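Local coordinates for malonyl CoA-acyl carrier protein transacylase (Mycobacterium tuberculosis, PDB 2QC3) that transfers the malonyl group from malonyl-CoA to holo-acyl carrier protein, supplying malonyl-ACP for fatty acid biosynthesis, at residues N156-G161 against V249-C254. Sequence-based numbering, arbitrary orientation.
Sequences NRNAAG and VRWDLC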
loop_
_atom_site.group_PDB
_atom_site.type_symbol
_atom_site.label_atom_id
_atom_site.label_comp_id
_atom_site.label_asym_id
_atom_site.label_seq_id
_atom_site.Cartn_x
_atom_site.Cartn_y
_atom_site.Cartn_z
ATOM N N ASN A 156 -7.533 -0.316 9.468
ATOM C CA ASN A 156 -6.077 -0.399 9.514
ATOM C C ASN A 156 -5.671 -0.670 10.960
ATOM O O ASN A 156 -6.183 -0.027 11.882
ATOM C CB ASN A 156 -5.401 0.919 9.119
ATOM C CG ASN A 156 -5.221 1.107 7.620
ATOM O OD1 ASN A 156 -4.354 1.882 7.206
ATOM N ND2 ASN A 156 -6.036 0.441 6.808
ATOM N N ARG A 157 -4.797 -1.654 11.155
ATOM C CA ARG A 157 -4.222 -1.953 12.465
ATOM C C ARG A 157 -2.753 -1.845 12.061
ATOM O O ARG A 157 -2.179 -2.782 11.510
ATOM C CB ARG A 157 -4.543 -3.379 12.946
ATOM C CG ARG A 157 -6.007 -3.624 13.393
ATOM C CD ARG A 157 -6.421 -2.751 14.576
ATOM N NE ARG A 157 -5.639 -2.997 15.790
ATOM C CZ ARG A 157 -5.871 -3.964 16.676
ATOM N NH1 ARG A 157 -6.881 -4.817 16.513
ATOM N NH2 ARG A 157 -5.088 -4.073 17.743
ATOM N N ASN A 158 -2.152 -0.690 12.319
ATOM C CA ASN A 158 -0.771 -0.451 11.917
ATOM C C ASN A 158 0.312 -0.703 12.959
ATOM O O ASN A 158 1.423 -1.101 12.608
ATOM C CB ASN A 158 -0.647 0.971 11.367
ATOM C CG ASN A 158 -1.463 1.175 10.109
ATOM O OD1 ASN A 158 -1.505 0.304 9.244
ATOM N ND2 ASN A 158 -2.104 2.335 9.990
ATOM N N ALA A 159 -0.014 -0.467 14.226
ATOM C CA ALA A 159 0.908 -0.678 15.340
ATOM C C ALA A 159 0.142 -0.367 16.623
ATOM O O ALA A 159 -0.969 0.162 16.571
ATOM C CB ALA A 159 2.126 0.258 15.208
ATOM N N ALA A 160 0.719 -0.689 17.775
ATOM C CA ALA A 160 0.039 -0.397 19.033
ATOM C C ALA A 160 -0.256 1.104 19.082
ATOM O O ALA A 160 0.628 1.926 18.857
ATOM C CB ALA A 160 0.913 -0.805 20.218
ATOM N N GLY A 161 -1.506 1.461 19.356
ATOM C CA GLY A 161 -1.862 2.870 19.413
ATOM C C GLY A 161 -1.934 3.544 18.054
ATOM O O GLY A 161 -2.037 4.763 17.973
ATOM N N VAL A 249 -6.538 -3.974 6.993
ATOM C CA VAL A 249 -5.120 -4.116 6.708
ATOM C C VAL A 249 -4.441 -4.418 8.044
ATOM O O VAL A 249 -4.355 -3.544 8.908
ATOM C CB VAL A 249 -4.533 -2.799 6.119
ATOM C CG1 VAL A 249 -3.011 -2.914 5.963
ATOM C CG2 VAL A 249 -5.188 -2.496 4.769
ATOM N N ARG A 250 -3.978 -5.653 8.224
ATOM C CA ARG A 250 -3.299 -6.026 9.463
ATOM C C ARG A 250 -1.793 -5.792 9.307
ATOM O O ARG A 250 -0.998 -6.737 9.298
ATOM C CB ARG A 250 -3.571 -7.499 9.819
ATOM C CG ARG A 250 -5.028 -7.816 10.182
ATOM C CD ARG A 250 -5.591 -6.822 11.202
ATOM N NE ARG A 250 -4.817 -6.766 12.442
ATOM C CZ ARG A 250 -5.128 -7.404 13.570
ATOM N NH1 ARG A 250 -4.349 -7.275 14.640
ATOM N NH2 ARG A 250 -6.211 -8.164 13.634
ATOM N N TRP A 251 -1.404 -4.530 9.170
ATOM C CA TRP A 251 0.007 -4.206 9.017
ATOM C C TRP A 251 0.771 -4.654 10.262
ATOM O O TRP A 251 1.914 -5.092 10.169
ATOM C CB TRP A 251 0.212 -2.701 8.787
ATOM C CG TRP A 251 1.646 -2.379 8.502
ATOM C CD1 TRP A 251 2.500 -1.665 9.289
ATOM C CD2 TRP A 251 2.423 -2.849 7.387
ATOM N NE1 TRP A 251 3.766 -1.665 8.741
ATOM C CE2 TRP A 251 3.746 -2.382 7.570
ATOM C CE3 TRP A 251 2.128 -3.617 6.251
ATOM C CZ2 TRP A 251 4.777 -2.662 6.663
ATOM C CZ3 TRP A 251 3.155 -3.901 5.344
ATOM C CH2 TRP A 251 4.465 -3.418 5.558
ATOM N N ASP A 252 0.136 -4.541 11.424
ATOM C CA ASP A 252 0.763 -4.967 12.671
ATOM C C ASP A 252 1.170 -6.440 12.632
ATOM O O ASP A 252 2.231 -6.804 13.132
ATOM C CB ASP A 252 -0.168 -4.725 13.868
ATOM C CG ASP A 252 -1.560 -5.329 13.683
ATOM O OD1 ASP A 252 -2.324 -5.336 14.671
ATOM O OD2 ASP A 252 -1.900 -5.786 12.570
ATOM N N LEU A 253 0.332 -7.285 12.028
ATOM C CA LEU A 253 0.644 -8.704 11.927
ATOM C C LEU A 253 1.774 -8.943 10.917
ATOM O O LEU A 253 2.557 -9.882 11.054
ATOM C CB LEU A 253 -0.610 -9.501 11.527
ATOM C CG LEU A 253 -1.784 -9.430 12.514
ATOM C CD1 LEU A 253 -2.918 -10.352 12.055
ATOM C CD2 LEU A 253 -1.302 -9.841 13.915
ATOM N N CYS A 254 1.872 -8.084 9.910
ATOM C CA CYS A 254 2.920 -8.240 8.920
ATOM C C CYS A 254 4.285 -7.962 9.554
ATOM O O CYS A 254 5.242 -8.708 9.350
ATOM C CB CYS A 254 2.694 -7.288 7.734
ATOM S SG CYS A 254 1.314 -7.742 6.648
#
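A short parallel strand pairing, with Asn156 beside Val249, joins the small mixed sheet of the acyltransferase fold to the N-terminal end of helix 251-260. Strand 153-159 thereby gains an edge partner at Val249, its other neighbour being antiparallel strand 162-166. Val249 makes the bridge through backbone hydrogen bonds to Ala155 and Arg157, Arg157 N giving to Val249 O at 3.0 Å. Asp252 N extends it by giving to Arg157 O at 2.9 Å; this donor already belongs to the first turn of the helix, which Arg250 precedes as N-cap residue, so the strand carbonyl meets the helix start. On one face of the pairing the Arg157 and Arg250 side chains lie alongside, pointing the same way. Turns near -60° at chi2 and chi3 fold both chains alike, leaving the guanidinium groups stacked flat, planes 16° apart and centres 4.7 Å from each other. Asp252 may offset the like charges through a two-pronged salt bridge with Arg250, NE to OD2 at 3.1 Å and NH1 to OD1 at 2.8 Å. The same OD1 rests 3.4 Å from Arg157 CB, and lies over one face of the Arg157 guanidinium with no N-H directed at it. On the other face of the sheet, Asn156 ND2 packs 3.6 Å from Val249 CB. Asn158 OD1, buried without a hydrogen-bonding partner, abuts Trp251 CB at 3.5 Å. The Trp251 side chain packs on Leu275 and Ile278 of helix 275-282. Val249 also touches Ser92 and His195, the active-site pair inferred by similarity, placing this junction beside the catalytic cleft between the ferredoxin-like small subdomain and the larger alpha/beta subdomain, as in FabD-type malonyltransferases.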